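Local coordinates for putative uncharacterized protein (Thermotoga maritima, PDB 3CNL) that binds GTP as a circularly permuted GTPase and is probably required for a late step in assembly of the 50S ribosomal subunit, at residues G106-K112 / P152-K157; L19-V25 / V42-E48; F205-A210 / A227-F232. All coordinates share one frame. Numbering follows the deposited sequence.

Interaction 1: residues G106-K112 / P152-K157; sequences GVPNTGK and PGILYK. With GNP (phosphoaminophosphonic acid-guanylate ester), chain B.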
loop_
_atom_site.group_PDB
_atom_site.type_symbol
_atom_site.label_atom_id
_atom_site.label_comp_id
_atom_site.label_asym_id
_atom_site.label_seq_id
_atom_site.Cartn_x
_atom_site.Cartn_y
_atom_site.Cartn_z
ATOM N N GLY A 106 2.065 -5.883 6.117
ATOM C CA GLY A 106 1.292 -5.336 4.986
ATOM C C GLY A 106 1.601 -6.020 3.667
ATOM O O GLY A 106 2.537 -6.831 3.572
ATOM N N VAL A 107 0.831 -5.687 2.635
ATOM C CA VAL A 107 1.112 -6.262 1.307
ATOM C C VAL A 107 2.331 -5.533 0.769
ATOM O O VAL A 107 2.725 -4.538 1.351
ATOM C CB VAL A 107 -0.084 -6.129 0.359
ATOM C CG1 VAL A 107 -1.322 -6.841 0.946
ATOM C CG2 VAL A 107 -0.371 -4.624 0.039
ATOM N N PRO A 108 2.940 -6.028 -0.326
ATOM C CA PRO A 108 4.113 -5.369 -0.866
ATOM C C PRO A 108 3.899 -3.890 -1.197
ATOM O O PRO A 108 2.797 -3.501 -1.605
ATOM C CB PRO A 108 4.385 -6.162 -2.150
ATOM C CG PRO A 108 3.805 -7.518 -1.897
ATOM C CD PRO A 108 2.585 -7.249 -1.086
ATOM N N ASN A 109 4.945 -3.095 -0.971
ATOM C CA ASN A 109 5.097 -1.720 -1.484
ATOM C C ASN A 109 4.431 -0.606 -0.693
ATOM O O ASN A 109 4.565 0.571 -1.050
ATOM C CB ASN A 109 4.658 -1.618 -2.970
ATOM C CG ASN A 109 5.281 -0.441 -3.667
ATOM O OD1 ASN A 109 6.486 -0.289 -3.623
ATOM N ND2 ASN A 109 4.458 0.425 -4.291
ATOM N N THR A 110 3.745 -0.951 0.391
ATOM C CA THR A 110 2.905 0.041 1.118
ATOM C C THR A 110 3.692 0.989 2.015
ATOM O O THR A 110 3.117 1.921 2.564
ATOM C CB THR A 110 1.862 -0.623 1.992
ATOM O OG1 THR A 110 2.526 -1.489 2.929
ATOM C CG2 THR A 110 0.873 -1.430 1.142
ATOM N N GLY A 111 4.991 0.733 2.185
ATOM C CA GLY A 111 5.871 1.660 2.923
ATOM C C GLY A 111 6.466 1.131 4.229
ATOM O O GLY A 111 6.890 1.922 5.077
ATOM N N LYS A 112 6.531 -0.193 4.373
ATOM C CA LYS A 112 6.869 -0.827 5.652
ATOM C C LYS A 112 8.326 -0.634 6.061
ATOM O O LYS A 112 8.608 -0.358 7.237
ATOM C CB LYS A 112 6.507 -2.313 5.623
ATOM C CG LYS A 112 5.036 -2.573 5.277
ATOM C CD LYS A 112 4.693 -4.067 5.176
ATOM C CE LYS A 112 5.481 -4.780 4.098
ATOM N NZ LYS A 112 5.253 -4.169 2.761
ATOM N N PRO A 152 9.635 -6.304 8.510
ATOM C CA PRO A 152 8.191 -6.395 8.374
ATOM C C PRO A 152 7.753 -7.774 7.901
ATOM O O PRO A 152 8.538 -8.501 7.289
ATOM C CB PRO A 152 7.876 -5.342 7.306
ATOM C CG PRO A 152 9.075 -5.298 6.468
ATOM C CD PRO A 152 10.253 -5.606 7.368
ATOM N N GLY A 153 6.517 -8.134 8.202
ATOM C CA GLY A 153 5.897 -9.290 7.584
ATOM C C GLY A 153 5.271 -8.828 6.271
ATOM O O GLY A 153 4.621 -7.775 6.212
ATOM N N ILE A 154 5.473 -9.595 5.211
ATOM C CA ILE A 154 4.926 -9.225 3.908
ATOM C C ILE A 154 3.773 -10.173 3.596
ATOM O O ILE A 154 3.945 -11.390 3.596
ATOM C CB ILE A 154 6.009 -9.279 2.812
ATOM C CG1 ILE A 154 7.181 -8.366 3.186
ATOM C CG2 ILE A 154 5.424 -8.916 1.440
ATOM C CD1 ILE A 154 8.449 -8.595 2.377
ATOM N N LEU A 155 2.597 -9.602 3.343
ATOM C CA LEU A 155 1.407 -10.382 3.048
ATOM C C LEU A 155 1.117 -10.481 1.548
ATOM O O LEU A 155 0.913 -9.475 0.872
ATOM C CB LEU A 155 0.203 -9.786 3.785
ATOM C CG LEU A 155 -1.086 -10.598 3.967
ATOM C CD1 LEU A 155 -2.142 -10.262 2.920
ATOM C CD2 LEU A 155 -0.850 -12.120 4.070
ATOM N N TYR A 156 1.108 -11.710 1.042
ATOM C CA TYR A 156 0.691 -11.991 -0.327
ATOM C C TYR A 156 -0.696 -12.599 -0.272
ATOM O O TYR A 156 -0.881 -13.679 0.284
ATOM C CB TYR A 156 1.673 -12.940 -1.012
ATOM C CG TYR A 156 3.108 -12.492 -0.894
ATOM C CD1 TYR A 156 3.674 -11.627 -1.830
ATOM C CD2 TYR A 156 3.902 -12.928 0.162
ATOM C CE1 TYR A 156 4.998 -11.214 -1.718
ATOM C CE2 TYR A 156 5.226 -12.521 0.282
ATOM C CZ TYR A 156 5.763 -11.661 -0.656
ATOM O OH TYR A 156 7.079 -11.262 -0.519
ATOM N N LYS A 157 -1.685 -11.909 -0.824
ATOM C CA LYS A 157 -3.052 -12.380 -0.689
ATOM C C LYS A 157 -3.683 -12.890 -1.983
ATOM O O LYS A 157 -3.147 -12.673 -3.066
ATOM C CB LYS A 157 -3.928 -11.341 0.020
ATOM C CG LYS A 157 -4.328 -10.125 -0.768
ATOM C CD LYS A 157 -4.814 -9.066 0.215
ATOM C CE LYS A 157 -5.852 -8.191 -0.410
ATOM N NZ LYS A 157 -6.335 -7.164 0.540
HETATM P PG GNP B . 8.012 -4.280 0.158
HETATM O O1G GNP B . 7.413 -5.087 1.288
HETATM O O2G GNP B . 7.325 -4.550 -1.168
HETATM O O3G GNP B . 9.519 -4.505 0.154
HETATM N N3B GNP B . 7.969 -2.700 0.276
HETATM P PB GNP B . 7.696 -1.816 1.553
HETATM O O1B GNP B . 6.312 -2.060 2.059
HETATM O O2B GNP B . 8.802 -2.053 2.528
HETATM O O3A GNP B . 7.775 -0.363 1.044
HETATM P PA GNP B . 8.986 0.618 0.977
HETATM O O1A GNP B . 9.169 1.308 2.264
HETATM O O2A GNP B . 10.182 -0.005 0.387
HETATM O "O5'" GNP B . 8.473 1.720 0.003
HETATM C "C5'" GNP B . 8.019 1.426 -1.326
HETATM C "C4'" GNP B . 8.068 2.716 -2.138
HETATM O "O4'" GNP B . 7.128 3.703 -1.624
HETATM C "C3'" GNP B . 9.400 3.445 -2.164
HETATM O "O3'" GNP B . 9.561 4.028 -3.448
HETATM C "C2'" GNP B . 9.205 4.528 -1.115
HETATM O "O2'" GNP B . 10.065 5.616 -1.360
HETATM C "C1'" GNP B . 7.753 4.933 -1.343
HETATM N N9 GNP B . 7.066 5.457 -0.166
HETATM C C8 GNP B . 7.065 4.896 1.095
HETATM N N7 GNP B . 6.331 5.571 1.949
HETATM C C5 GNP B . 5.831 6.650 1.190
HETATM C C6 GNP B . 4.972 7.727 1.544
HETATM O O6 GNP B . 4.463 7.976 2.651
HETATM N N1 GNP B . 4.708 8.580 0.457
HETATM C C2 GNP B . 5.214 8.412 -0.822
HETATM N N2 GNP B . 4.864 9.326 -1.752
HETATM N N3 GNP B . 6.003 7.410 -1.171
HETATM C C4 GNP B . 6.273 6.578 -0.118
#
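The P-loop, 106-112, leaves its strand beside 152-157, and the two fit by filling each other's hollows. G106 pairs in parallel with I154: G106 N donates to G153 O (3.2 Å) and L155 N to G106 O (2.8 Å). With no side chain at 106, a space stays open that the aliphatic part of K112 occupies; an ideal CB there would lie only 3.2 Å from K112 CD. The same lysine rests on P152, K112 CB to P152 CB 3.7 Å, and its CE passes I154 CG1 at 4.1 Å. Further along, the P108 ring seats against two neighbours at once, P108 CG meeting I154 CG2 at 4.0 Å and Y156 CE1 at 3.9 Å, while P108 CD sits 3.4 Å from L155 O. V107 CG1 packs on L155 CD1 (4.0 Å).

Past this seam a type II turn from V107 to T110 swings the backbone round the phosphates of GNP, a GTP analogue with an imido bridge. G111 N and K112 N both donate to GNP O1B, at 3.1 and 3.0 Å, and G111 has phi 115°, where a CB would jam against the preceding carbonyl. K112 NZ reaches V107 O (2.9 Å), GNP O1G (2.8 Å) and GNP O1B (2.5 Å, very short). The lysine stem packs on P152 and I154 while NZ bridges beta and gamma phosphate oxygens, consistent with the role of a Walker A lysine.

Interaction 2: residues L19-V25 / V42-E48; sequences LRLVNTV and VDFSRKE
A lysine ammonium group inserted into a turn of the chain is the unusual feature here. K47, with chi1 and chi2 both m and the rest of its chain t, reaches the carbonyls of the type I turn L19-V22, where K47 NZ donates to L19 O at 2.6 Å and to V22 O at 2.8 Å. The turn's own bond, V22 N to L19 O, is 3.1 Å, so L19 O accepts twice. A second type I turn, F44-K47, closes with K47 N to F44 O at 3.2 Å; just before it D43 forms an Asx turn, D43 OD1 accepting from S45 N at 2.9 Å.

Both segments then extend into neighbouring parallel strands, 24-30 and 48-54, of the G domain's central sheet. T24 bridges E48 with their CA atoms 4.5 Å apart; E48 N donates to N23 O (3.0 Å, 169°) and V25 N to E48 O (2.8 Å, 165°). On the other edge of 24-30, strand 101-106 bonds N23 and T24 through R101 and L103.

L19, V25, V42 and F44 make an apolar patch. V25 (chi1 t) sets its CG1 3.9 Å from the F44 ring centroid and 3° off the normal, a CH-pi contact; F44 has chi1 m and chi2 -43°. L19 is off the usual wells (chi1 -112°, chi2 11°): L19 CD2 meets V42 CG2 at 3.7 Å, and L19 CD1 lies 4.2 Å from F44 CE1. The E48 carboxylate leads away to a salt bridge with R77.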
loop_
_atom_site.group_PDB
_atom_site.type_symbol
_atom_site.label_atom_id
_atom_site.label_comp_id
_atom_site.label_asym_id
_atom_site.label_seq_id
_atom_site.Cartn_x
_atom_site.Cartn_y
_atom_site.Cartn_z
ATOM N N LEU A 19 3.911 -13.599 14.277
ATOM C CA LEU A 19 2.839 -13.100 15.140
ATOM C C LEU A 19 2.969 -13.581 16.576
ATOM O O LEU A 19 2.565 -12.879 17.508
ATOM C CB LEU A 19 1.475 -13.530 14.591
ATOM C CG LEU A 19 0.453 -12.550 14.006
ATOM C CD1 LEU A 19 0.986 -11.144 13.763
ATOM C CD2 LEU A 19 -0.131 -13.147 12.728
ATOM N N ARG A 20 3.527 -14.778 16.757
ATOM C CA ARG A 20 3.647 -15.355 18.097
ATOM C C ARG A 20 4.607 -14.551 18.971
ATOM O O ARG A 20 4.530 -14.601 20.195
ATOM C CB ARG A 20 4.065 -16.833 18.028
ATOM C CG ARG A 20 2.998 -17.741 17.428
ATOM C CD ARG A 20 3.179 -19.182 17.880
ATOM N NE ARG A 20 3.906 -20.001 16.915
ATOM C CZ ARG A 20 3.327 -20.759 15.983
ATOM N NH1 ARG A 20 2.001 -20.794 15.870
ATOM N NH2 ARG A 20 4.074 -21.480 15.151
ATOM N N LEU A 21 5.511 -13.813 18.325
ATOM C CA LEU A 21 6.500 -12.992 19.026
ATOM C C LEU A 21 5.935 -11.677 19.563
ATOM O O LEU A 21 6.588 -10.992 20.367
ATOM C CB LEU A 21 7.693 -12.682 18.102
ATOM C CG LEU A 21 8.588 -13.801 17.565
ATOM C CD1 LEU A 21 9.736 -13.182 16.767
ATOM C CD2 LEU A 21 9.150 -14.682 18.684
ATOM N N VAL A 22 4.728 -11.318 19.123
ATOM C CA VAL A 22 4.234 -9.952 19.331
ATOM C C VAL A 22 2.877 -9.898 19.969
ATOM O O VAL A 22 2.158 -10.884 19.995
ATOM C CB VAL A 22 4.200 -9.141 18.003
ATOM C CG1 VAL A 22 5.578 -9.135 17.353
ATOM C CG2 VAL A 22 3.131 -9.688 17.036
ATOM N N ASN A 23 2.525 -8.721 20.470
ATOM C CA ASN A 23 1.218 -8.481 21.056
ATOM C C ASN A 23 0.491 -7.323 20.366
ATOM O O ASN A 23 -0.664 -7.049 20.671
ATOM C CB ASN A 23 1.329 -8.254 22.585
ATOM C CG ASN A 23 2.153 -7.019 22.962
ATOM O OD1 ASN A 23 2.250 -6.048 22.207
ATOM N ND2 ASN A 23 2.743 -7.054 24.158
ATOM N N THR A 24 1.193 -6.667 19.438
ATOM C CA THR A 24 0.690 -5.522 18.692
ATOM C C THR A 24 1.088 -5.647 17.205
ATOM O O THR A 24 2.179 -6.126 16.885
ATOM C CB THR A 24 1.255 -4.206 19.304
ATOM O OG1 THR A 24 0.941 -4.169 20.703
ATOM C CG2 THR A 24 0.704 -2.933 18.608
ATOM N N VAL A 25 0.192 -5.193 16.326
ATOM C CA VAL A 25 0.339 -5.232 14.869
ATOM C C VAL A 25 -0.001 -3.858 14.280
ATOM O O VAL A 25 -1.098 -3.330 14.517
ATOM C CB VAL A 25 -0.657 -6.270 14.230
ATOM C CG1 VAL A 25 -0.662 -6.173 12.702
ATOM C CG2 VAL A 25 -0.292 -7.685 14.646
ATOM N N VAL A 42 -4.909 -13.034 7.036
ATOM C CA VAL A 42 -4.199 -13.287 8.292
ATOM C C VAL A 42 -5.008 -12.775 9.499
ATOM O O VAL A 42 -5.625 -11.713 9.448
ATOM C CB VAL A 42 -2.707 -12.782 8.240
ATOM C CG1 VAL A 42 -2.573 -11.503 7.441
ATOM C CG2 VAL A 42 -2.098 -12.624 9.627
ATOM N N ASP A 43 -5.022 -13.573 10.563
ATOM C CA ASP A 43 -5.841 -13.315 11.739
ATOM C C ASP A 43 -5.054 -12.491 12.756
ATOM O O ASP A 43 -4.065 -12.969 13.307
ATOM C CB ASP A 43 -6.284 -14.654 12.354
ATOM C CG ASP A 43 -7.343 -14.500 13.434
ATOM O OD1 ASP A 43 -7.669 -13.367 13.831
ATOM O OD2 ASP A 43 -7.870 -15.537 13.893
ATOM N N PHE A 44 -5.502 -11.252 12.973
ATOM C CA PHE A 44 -4.918 -10.332 13.960
ATOM C C PHE A 44 -5.865 -10.100 15.135
ATOM O O PHE A 44 -5.674 -9.145 15.896
ATOM C CB PHE A 44 -4.640 -8.943 13.361
ATOM C CG PHE A 44 -3.764 -8.935 12.148
ATOM C CD1 PHE A 44 -2.622 -9.719 12.076
ATOM C CD2 PHE A 44 -4.069 -8.092 11.084
ATOM C CE1 PHE A 44 -1.811 -9.686 10.956
ATOM C CE2 PHE A 44 -3.261 -8.046 9.964
ATOM C CZ PHE A 44 -2.132 -8.850 9.896
ATOM N N SER A 45 -6.897 -10.934 15.277
ATOM C CA SER A 45 -7.916 -10.712 16.325
ATOM C C SER A 45 -7.431 -10.940 17.777
ATOM O O SER A 45 -8.113 -10.546 18.728
ATOM C CB SER A 45 -9.205 -11.513 16.031
ATOM O OG SER A 45 -8.935 -12.901 15.884
ATOM N N ARG A 46 -6.260 -11.559 17.943
ATOM C CA ARG A 46 -5.674 -11.774 19.280
ATOM C C ARG A 46 -4.623 -10.703 19.654
ATOM O O ARG A 46 -4.043 -10.731 20.747
ATOM C CB ARG A 46 -5.082 -13.193 19.388
ATOM C CG ARG A 46 -6.148 -14.306 19.489
ATOM C CD ARG A 46 -5.554 -15.728 19.632
ATOM N NE ARG A 46 -4.414 -15.813 20.559
ATOM C CZ ARG A 46 -4.492 -15.688 21.887
ATOM N NH1 ARG A 46 -3.392 -15.776 22.630
ATOM N NH2 ARG A 46 -5.660 -15.468 22.479
ATOM N N LYS A 47 -4.386 -9.767 18.734
ATOM C CA LYS A 47 -3.380 -8.720 18.916
ATOM C C LYS A 47 -4.029 -7.359 18.910
ATOM O O LYS A 47 -5.140 -7.203 18.409
ATOM C CB LYS A 47 -2.323 -8.777 17.801
ATOM C CG LYS A 47 -1.868 -10.181 17.440
ATOM C CD LYS A 47 -0.935 -10.788 18.477
ATOM C CE LYS A 47 -0.641 -12.237 18.123
ATOM N NZ LYS A 47 0.387 -12.846 19.016
ATOM N N GLU A 48 -3.330 -6.373 19.467
ATOM C CA GLU A 48 -3.741 -4.982 19.344
ATOM C C GLU A 48 -3.339 -4.506 17.953
ATOM O O GLU A 48 -2.151 -4.446 17.630
ATOM C CB GLU A 48 -3.092 -4.124 20.444
ATOM C CG GLU A 48 -3.444 -2.641 20.398
ATOM C CD GLU A 48 -4.914 -2.364 20.649
ATOM O OE1 GLU A 48 -5.566 -3.191 21.318
ATOM O OE2 GLU A 48 -5.424 -1.321 20.175
#

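Interaction 3: residues F205-A210 / A227-F232; sequences FFEDFA and ALMLFF
This is a buried helix-helix contact of apolar side chains in the helical part of the chain beyond the nucleotide-binding sheet, joining helix 202-212 to helix 224-236. Of its nine touching residues seven are buried and none is exposed; no hydrogen bond crosses it. The segments 205-210 and 227-232 are regular alpha-helix, crossing nearly at right angles (signed angle 85°) with axes 9.7 Å apart at closest. The backbones come nearest at A210 and A227, CA to CA 5.0 Å, where A210 CB and A227 CB touch at 3.8 Å; small side chains permit this approach.

Away from that corner the helices diverge and rings fill the gap. F205, F206, F209, F231 and F232 form an aromatic cluster centred on F231 (chi1 t, chi2 71°). The edge of F205 (t, 89°) points at the F231 face, centroids 5.1 Å apart and planes at 71°; F206 (m, -76°) does so in an offset edge-to-face pair, 5.2 Å and 82°. F231 in turn gives its own edge to the face of F209 (t, 88°), at 5.6 Å and 80°. F206 is also a knob in a hole of A227, L228, F231 and F232, with L228 CD2 3.7 Å from its ring centroid and 8° off the normal. F209 CD2 sits 3.7 Å from A227 CB. Helix 182-196 extends the cluster: F192 meets F231 and F189 meets F206, both edge-to-face.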
loop_
_atom_site.group_PDB
_atom_site.type_symbol
_atom_site.label_atom_id
_atom_site.label_comp_id
_atom_site.label_asym_id
_atom_site.label_seq_id
_atom_site.Cartn_x
_atom_site.Cartn_y
_atom_site.Cartn_z
ATOM N N PHE A 205 -4.906 6.077 -25.108
ATOM C CA PHE A 205 -4.102 6.634 -24.029
ATOM C C PHE A 205 -2.689 6.045 -24.021
ATOM O O PHE A 205 -1.705 6.788 -23.919
ATOM C CB PHE A 205 -4.773 6.427 -22.658
ATOM C CG PHE A 205 -3.993 7.026 -21.527
ATOM C CD1 PHE A 205 -4.208 8.347 -21.146
ATOM C CD2 PHE A 205 -2.999 6.287 -20.871
ATOM C CE1 PHE A 205 -3.456 8.913 -20.095
ATOM C CE2 PHE A 205 -2.249 6.845 -19.846
ATOM C CZ PHE A 205 -2.485 8.167 -19.452
ATOM N N PHE A 206 -2.589 4.732 -24.142
ATOM C CA PHE A 206 -1.292 4.047 -24.057
ATOM C C PHE A 206 -0.435 4.074 -25.309
ATOM O O PHE A 206 0.783 3.953 -25.227
ATOM C CB PHE A 206 -1.470 2.641 -23.501
ATOM C CG PHE A 206 -1.809 2.658 -22.040
ATOM C CD1 PHE A 206 -0.814 2.924 -21.102
ATOM C CD2 PHE A 206 -3.131 2.525 -21.617
ATOM C CE1 PHE A 206 -1.115 3.005 -19.751
ATOM C CE2 PHE A 206 -3.449 2.596 -20.253
ATOM C CZ PHE A 206 -2.440 2.826 -19.327
ATOM N N GLU A 207 -1.059 4.261 -26.467
ATOM C CA GLU A 207 -0.279 4.543 -27.676
ATOM C C GLU A 207 0.338 5.938 -27.527
ATOM O O GLU A 207 1.536 6.126 -27.741
ATOM C CB GLU A 207 -1.157 4.414 -28.933
ATOM C CG GLU A 207 -0.398 3.996 -30.199
ATOM C CD GLU A 207 -0.230 5.138 -31.167
ATOM O OE1 GLU A 207 0.400 4.952 -32.242
ATOM O OE2 GLU A 207 -0.745 6.235 -30.853
ATOM N N ASP A 208 -0.463 6.909 -27.113
ATOM C CA ASP A 208 0.048 8.257 -26.875
ATOM C C ASP A 208 1.148 8.350 -25.790
ATOM O O ASP A 208 2.141 9.055 -25.977
ATOM C CB ASP A 208 -1.084 9.206 -26.540
ATOM C CG ASP A 208 -0.584 10.563 -26.135
ATOM O OD1 ASP A 208 0.056 11.224 -26.970
ATOM O OD2 ASP A 208 -0.819 10.969 -24.978
ATOM N N PHE A 209 0.956 7.651 -24.670
ATOM C CA PHE A 209 1.937 7.600 -23.584
ATOM C C PHE A 209 3.260 7.041 -24.071
ATOM O O PHE A 209 4.329 7.547 -23.691
ATOM C CB PHE A 209 1.430 6.712 -22.430
ATOM C CG PHE A 209 2.294 6.772 -21.185
ATOM C CD1 PHE A 209 2.069 7.744 -20.215
ATOM C CD2 PHE A 209 3.337 5.869 -20.998
ATOM C CE1 PHE A 209 2.861 7.814 -19.059
ATOM C CE2 PHE A 209 4.137 5.927 -19.844
ATOM C CZ PHE A 209 3.888 6.906 -18.876
ATOM N N ALA A 210 3.172 5.975 -24.870
ATOM C CA ALA A 210 4.316 5.237 -25.388
ATOM C C ALA A 210 5.142 6.089 -26.354
ATOM O O ALA A 210 6.365 5.935 -26.446
ATOM C CB ALA A 210 3.861 3.956 -26.080
ATOM N N ALA A 227 4.875 0.907 -21.936
ATOM C CA ALA A 227 4.079 2.055 -21.519
ATOM C C ALA A 227 3.258 1.715 -20.274
ATOM O O ALA A 227 3.197 2.503 -19.334
ATOM C CB ALA A 227 3.159 2.533 -22.652
ATOM N N LEU A 228 2.631 0.542 -20.288
ATOM C CA LEU A 228 1.854 0.070 -19.138
ATOM C C LEU A 228 2.710 -0.059 -17.885
ATOM O O LEU A 228 2.345 0.448 -16.835
ATOM C CB LEU A 228 1.159 -1.262 -19.434
ATOM C CG LEU A 228 0.039 -1.288 -20.478
ATOM C CD1 LEU A 228 -0.143 -2.696 -21.036
ATOM C CD2 LEU A 228 -1.272 -0.752 -19.913
ATOM N N MET A 229 3.830 -0.764 -17.987
ATOM C CA MET A 229 4.761 -0.897 -16.861
ATOM C C MET A 229 5.155 0.458 -16.281
ATOM O O MET A 229 5.051 0.682 -15.079
ATOM C CB MET A 229 6.018 -1.657 -17.315
ATOM C CG MET A 229 7.223 -1.540 -16.380
ATOM S SD MET A 229 7.017 -2.561 -14.906
ATOM C CE MET A 229 8.715 -2.752 -14.333
ATOM N N LEU A 230 5.609 1.361 -17.146
ATOM C CA LEU A 230 6.057 2.686 -16.730
ATOM C C LEU A 230 4.913 3.543 -16.214
ATOM O O LEU A 230 5.070 4.258 -15.223
ATOM C CB LEU A 230 6.756 3.373 -17.899
ATOM C CG LEU A 230 7.293 4.810 -17.834
ATOM C CD1 LEU A 230 8.236 5.067 -16.662
ATOM C CD2 LEU A 230 8.000 5.110 -19.166
ATOM N N PHE A 231 3.764 3.493 -16.892
ATOM C CA PHE A 231 2.621 4.306 -16.456
ATOM C C PHE A 231 2.223 3.941 -15.028
ATOM O O PHE A 231 2.114 4.818 -14.156
ATOM C CB PHE A 231 1.418 4.179 -17.416
ATOM C CG PHE A 231 0.181 4.866 -16.912
ATOM C CD1 PHE A 231 0.103 6.246 -16.879
ATOM C CD2 PHE A 231 -0.880 4.128 -16.412
ATOM C CE1 PHE A 231 -1.025 6.879 -16.367
ATOM C CE2 PHE A 231 -2.035 4.768 -15.916
ATOM C CZ PHE A 231 -2.096 6.121 -15.896
ATOM N N PHE A 232 2.029 2.650 -14.788
ATOM C CA PHE A 232 1.546 2.190 -13.484
ATOM C C PHE A 232 2.581 2.320 -12.388
ATOM O O PHE A 232 2.236 2.512 -11.222
ATOM C CB PHE A 232 0.932 0.775 -13.561
ATOM C CG PHE A 232 -0.356 0.742 -14.321
ATOM C CD1 PHE A 232 -1.471 1.415 -13.846
ATOM C CD2 PHE A 232 -0.456 0.069 -15.547
ATOM C CE1 PHE A 232 -2.671 1.429 -14.582
ATOM C CE2 PHE A 232 -1.645 0.076 -16.274
ATOM C CZ PHE A 232 -2.749 0.748 -15.792
#

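Interactions 1 and 2 belong to the same sheet and touch where L155 CD2 packs on V42 CG1 at 3.8 Å. Strand 101-106, whose last residue G106 pairs in interaction 1, lies between strands 24-30 and 147-154 and so joins the two contacts. Both are partly buried, but interaction 1 is about 7 Å from the chain's centre and interaction 2 about 20 Å, with three exposed residues. In interaction 2 the lysine NZ links the segments through two carbonyls; in interaction 1 it bonds one carbonyl of its own loop and the phosphates. Interaction 3, all-helical and without a crossing hydrogen bond, is buried locally although its centre is about 22 Å out, on the opposite side from interaction 2.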